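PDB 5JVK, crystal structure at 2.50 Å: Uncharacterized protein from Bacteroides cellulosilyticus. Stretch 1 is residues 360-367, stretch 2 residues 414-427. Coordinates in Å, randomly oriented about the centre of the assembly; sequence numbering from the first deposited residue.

Stretch 1, residues 360-367: TYLLSRRH
Stretch 2 (414-427) LLKNYTFQETLLDG

Residues 360-366 form the last turns of a helix that begins earlier in the chain, and H367 (phi/psi -100/50) is the first residue to leave it. Stretch 2 enters as the end of another helix at 414-415, breaks at K416 with positive phi (49/-124), and runs through N417 and Y418 into a strand from T419, with an irregular step at Q421 (-103/-58), before the chain turns a corner at L424 on its way to D426. Helix and strand directions lie 79° apart, with the axes 8.1 Å apart at closest approach. In register, L362 CA lies 7.4 Å from L415 CA, and R366 CA lies 5.2 Å from F420 CA. About 540 Å² is buried, much of it around two consecutive arginines.

R365 is buried and points its CA-CB bond toward stretch 2. Its rotamer, t, p, p with chi4 near 77°, folds the chain so that the guanidinium reaches the carbonyls of L415, K416 and Y418, at the helix end and in the loop after it. R365 NH1 donates to Y418 O at 2.8 Å and, weakly, to L415 O at 3.3 Å and K416 O at 3.2 Å; R365 NH2 donates to K416 O at 2.8 Å. L415 O also accepts from Y418 N at 3.0 Å, closing the turn that the arginine braces. R365 NE is satisfied elsewhere in the structure, as NH2 is in addition, so no nitrogen of the buried guanidinium lacks a partner. Arginine suits this site because one planar group can serve the carbonyls of K416 and Y418 at its edge, while L415 CD2 packs over a face.

L415 (m, t) supplies the apolar filling: L415 CD1 lies 3.8 Å from Y361 CB, and L415 CD2 lies 3.8 Å from L362 CD2. Y361 and L362 both have chi1 m; the tyrosine's end leads away, and its OH is hydrogen-bonded elsewhere in the structure.

R366 is nearly fully extended (t, t, t), its CA-CB bond sideways but its end nearer the strand. R366 CG sits over the F420 ring, 3.7 Å from the centroid and 16° off the normal, a CH-pi contact; F420 has chi1 t and chi2 71°. R366 NH2 donates to T423 OG1 (T423 chi1 m) at 3.2 Å, a hydroxyl able to accept, and to D426 OD2 at 2.8 Å, a salt bridge in which the carboxylate supplies the opposite charge. D426 is t with chi2 -20°; D426 OD1 accepts from G427 N at 2.8 Å. One water accepts from R366 NH1 at 3.0 Å and donates to D426 OD1 at 2.9 Å. Another donates to R365 O at 2.9 Å and accepts from F420 N at 3.0 Å, linking the two backbones.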

# COMPACT_ATOMS: atom_id res chain seq x y z
N THR A 360 6.97 7.47 0.07
CA THR A 360 7.35 6.16 0.63
C THR A 360 7.86 5.21 -0.46
O THR A 360 8.94 4.63 -0.32
CB THR A 360 6.17 5.49 1.38
OG1 THR A 360 5.85 6.26 2.53
CG2 THR A 360 6.52 4.06 1.82
N TYR A 361 7.09 5.06 -1.53
CA TYR A 361 7.45 4.12 -2.60
C TYR A 361 8.62 4.62 -3.45
O TYR A 361 9.43 3.82 -3.92
CB TYR A 361 6.23 3.77 -3.45
CG TYR A 361 5.23 2.92 -2.70
CD1 TYR A 361 5.56 1.62 -2.30
CD2 TYR A 361 3.97 3.41 -2.36
CE1 TYR A 361 4.65 0.84 -1.61
CE2 TYR A 361 3.06 2.63 -1.66
CZ TYR A 361 3.41 1.34 -1.29
OH TYR A 361 2.52 0.55 -0.59
N LEU A 362 8.71 5.93 -3.64
CA LEU A 362 9.86 6.54 -4.32
C LEU A 362 11.14 6.40 -3.51
O LEU A 362 12.18 6.01 -4.06
CB LEU A 362 9.59 8.01 -4.65
CG LEU A 362 8.52 8.23 -5.73
CD1 LEU A 362 7.99 9.66 -5.69
CD2 LEU A 362 9.05 7.90 -7.12
N LEU A 363 11.08 6.69 -2.21
CA LEU A 363 12.23 6.49 -1.32
C LEU A 363 12.56 5.00 -1.10
O LEU A 363 13.73 4.64 -0.98
CB LEU A 363 12.03 7.19 0.02
CG LEU A 363 12.04 8.73 -0.02
CD1 LEU A 363 11.53 9.30 1.30
CD2 LEU A 363 13.43 9.27 -0.33
N SER A 364 11.54 4.15 -1.04
CA SER A 364 11.75 2.70 -0.90
C SER A 364 12.53 2.12 -2.08
O SER A 364 13.49 1.37 -1.89
CB SER A 364 10.41 1.97 -0.74
OG SER A 364 10.59 0.56 -0.74
N ARG A 365 12.13 2.47 -3.30
CA ARG A 365 12.85 2.06 -4.51
C ARG A 365 14.26 2.67 -4.58
O ARG A 365 15.20 2.00 -5.03
CB ARG A 365 12.05 2.44 -5.77
CG ARG A 365 12.56 1.85 -7.08
CD ARG A 365 12.31 0.35 -7.19
NE ARG A 365 10.89 0.02 -7.23
CZ ARG A 365 10.09 0.15 -8.29
NH1 ARG A 365 10.54 0.62 -9.45
NH2 ARG A 365 8.80 -0.19 -8.19
N ARG A 366 14.40 3.91 -4.13
CA ARG A 366 15.72 4.58 -4.08
C ARG A 366 16.72 3.76 -3.27
O ARG A 366 17.82 3.48 -3.76
CB ARG A 366 15.59 5.97 -3.47
CG ARG A 366 16.87 6.79 -3.46
CD ARG A 366 16.76 7.93 -2.47
NE ARG A 366 17.99 8.72 -2.40
CZ ARG A 366 18.26 9.64 -1.47
NH1 ARG A 366 17.41 9.90 -0.48
NH2 ARG A 366 19.42 10.29 -1.53
N HIS A 367 16.33 3.39 -2.06
CA HIS A 367 17.14 2.56 -1.17
C HIS A 367 16.66 1.10 -1.23
O HIS A 367 16.43 0.48 -0.19
CB HIS A 367 17.04 3.08 0.28
CG HIS A 367 17.34 4.54 0.42
ND1 HIS A 367 18.62 5.04 0.50
CD2 HIS A 367 16.51 5.61 0.53
CE1 HIS A 367 18.58 6.35 0.63
NE2 HIS A 367 17.31 6.73 0.66
N LEU A 414 4.55 5.52 -12.96
CA LEU A 414 5.87 6.09 -13.25
C LEU A 414 7.02 5.19 -12.79
O LEU A 414 7.95 4.97 -13.56
CB LEU A 414 6.00 7.48 -12.62
CG LEU A 414 5.29 8.55 -13.46
CD1 LEU A 414 4.43 9.49 -12.62
CD2 LEU A 414 6.31 9.32 -14.28
N LEU A 415 6.95 4.70 -11.56
CA LEU A 415 7.99 3.81 -10.99
C LEU A 415 8.19 2.53 -11.81
O LEU A 415 9.32 2.17 -12.13
CB LEU A 415 7.66 3.40 -9.55
CG LEU A 415 8.12 4.31 -8.41
CD1 LEU A 415 7.44 3.90 -7.10
CD2 LEU A 415 9.63 4.27 -8.26
N LYS A 416 7.08 1.86 -12.11
CA LYS A 416 7.09 0.56 -12.76
C LYS A 416 8.07 -0.38 -12.02
O LYS A 416 7.94 -0.55 -10.81
CB LYS A 416 7.41 0.70 -14.26
CG LYS A 416 6.47 1.58 -15.06
CD LYS A 416 6.84 1.51 -16.54
CE LYS A 416 5.91 2.32 -17.42
NZ LYS A 416 6.23 3.77 -17.40
N ASN A 417 9.06 -0.94 -12.73
CA ASN A 417 10.13 -1.70 -12.10
C ASN A 417 11.50 -1.11 -12.44
O ASN A 417 12.49 -1.82 -12.52
CB ASN A 417 10.02 -3.15 -12.53
CG ASN A 417 8.83 -3.84 -11.90
OD1 ASN A 417 7.84 -4.14 -12.56
ND2 ASN A 417 8.92 -4.06 -10.60
N TYR A 418 11.53 0.22 -12.61
CA TYR A 418 12.77 0.94 -12.88
C TYR A 418 13.65 0.96 -11.62
O TYR A 418 13.13 1.06 -10.51
CB TYR A 418 12.48 2.37 -13.33
CG TYR A 418 11.78 2.50 -14.67
CD1 TYR A 418 12.24 1.83 -15.80
CD2 TYR A 418 10.67 3.34 -14.82
CE1 TYR A 418 11.61 1.96 -17.03
CE2 TYR A 418 10.03 3.48 -16.04
CZ TYR A 418 10.50 2.79 -17.15
OH TYR A 418 9.87 2.92 -18.36
N THR A 419 14.96 0.88 -11.81
CA THR A 419 15.91 0.93 -10.71
C THR A 419 16.46 2.35 -10.53
O THR A 419 16.48 3.15 -11.46
CB THR A 419 17.07 -0.06 -10.92
OG1 THR A 419 17.73 0.23 -12.16
CG2 THR A 419 16.54 -1.49 -10.96
N PHE A 420 16.92 2.63 -9.31
CA PHE A 420 17.42 3.96 -8.95
C PHE A 420 18.76 4.25 -9.63
O PHE A 420 19.65 3.40 -9.62
CB PHE A 420 17.55 4.07 -7.43
CG PHE A 420 18.22 5.33 -6.97
CD1 PHE A 420 17.56 6.55 -7.07
CD2 PHE A 420 19.51 5.30 -6.45
CE1 PHE A 420 18.18 7.72 -6.66
CE2 PHE A 420 20.13 6.47 -6.03
CZ PHE A 420 19.46 7.68 -6.14
N GLN A 421 18.88 5.44 -10.20
CA GLN A 421 20.07 5.85 -10.95
C GLN A 421 20.96 6.79 -10.15
O GLN A 421 22.14 6.50 -9.94
CB GLN A 421 19.66 6.55 -12.25
CG GLN A 421 18.90 5.67 -13.23
CD GLN A 421 19.75 4.54 -13.80
OE1 GLN A 421 20.89 4.76 -14.21
NE2 GLN A 421 19.20 3.33 -13.82
N GLU A 422 20.40 7.92 -9.72
CA GLU A 422 21.21 9.05 -9.25
C GLU A 422 20.43 9.99 -8.34
O GLU A 422 19.23 10.21 -8.54
CB GLU A 422 21.69 9.83 -10.47
CG GLU A 422 22.99 10.58 -10.29
CD GLU A 422 23.52 11.08 -11.62
OE1 GLU A 422 22.76 11.75 -12.36
OE2 GLU A 422 24.70 10.80 -11.94
N THR A 423 21.11 10.53 -7.33
CA THR A 423 20.60 11.65 -6.55
C THR A 423 21.14 12.94 -7.16
O THR A 423 22.33 13.23 -7.03
CB THR A 423 21.01 11.56 -5.06
OG1 THR A 423 20.58 10.31 -4.51
CG2 THR A 423 20.39 12.69 -4.25
N LEU A 424 20.28 13.69 -7.84
CA LEU A 424 20.64 15.02 -8.35
C LEU A 424 20.68 16.06 -7.22
O LEU A 424 21.55 16.92 -7.19
CB LEU A 424 19.69 15.49 -9.45
CG LEU A 424 19.92 14.93 -10.86
CD1 LEU A 424 19.59 13.45 -10.93
CD2 LEU A 424 19.10 15.69 -11.89
N LEU A 425 19.71 15.97 -6.30
CA LEU A 425 19.62 16.87 -5.15
C LEU A 425 19.03 16.12 -3.96
O LEU A 425 18.16 15.27 -4.13
CB LEU A 425 18.74 18.08 -5.49
CG LEU A 425 18.55 19.17 -4.43
CD1 LEU A 425 19.85 19.88 -4.10
CD2 LEU A 425 17.50 20.17 -4.91
N ASP A 426 19.50 16.45 -2.76
CA ASP A 426 19.10 15.76 -1.53
C ASP A 426 18.86 16.80 -0.44
O ASP A 426 19.13 17.98 -0.64
CB ASP A 426 20.22 14.78 -1.12
CG ASP A 426 19.70 13.58 -0.33
OD1 ASP A 426 18.59 13.64 0.24
OD2 ASP A 426 20.43 12.57 -0.28
N GLY A 427 18.31 16.36 0.69
CA GLY A 427 18.08 17.22 1.84
C GLY A 427 16.65 17.71 1.90
O GLY A 427 15.71 16.91 1.73
O HOH W 1 16.27 0.54 -7.32
O HOH W 2 17.92 11.42 2.05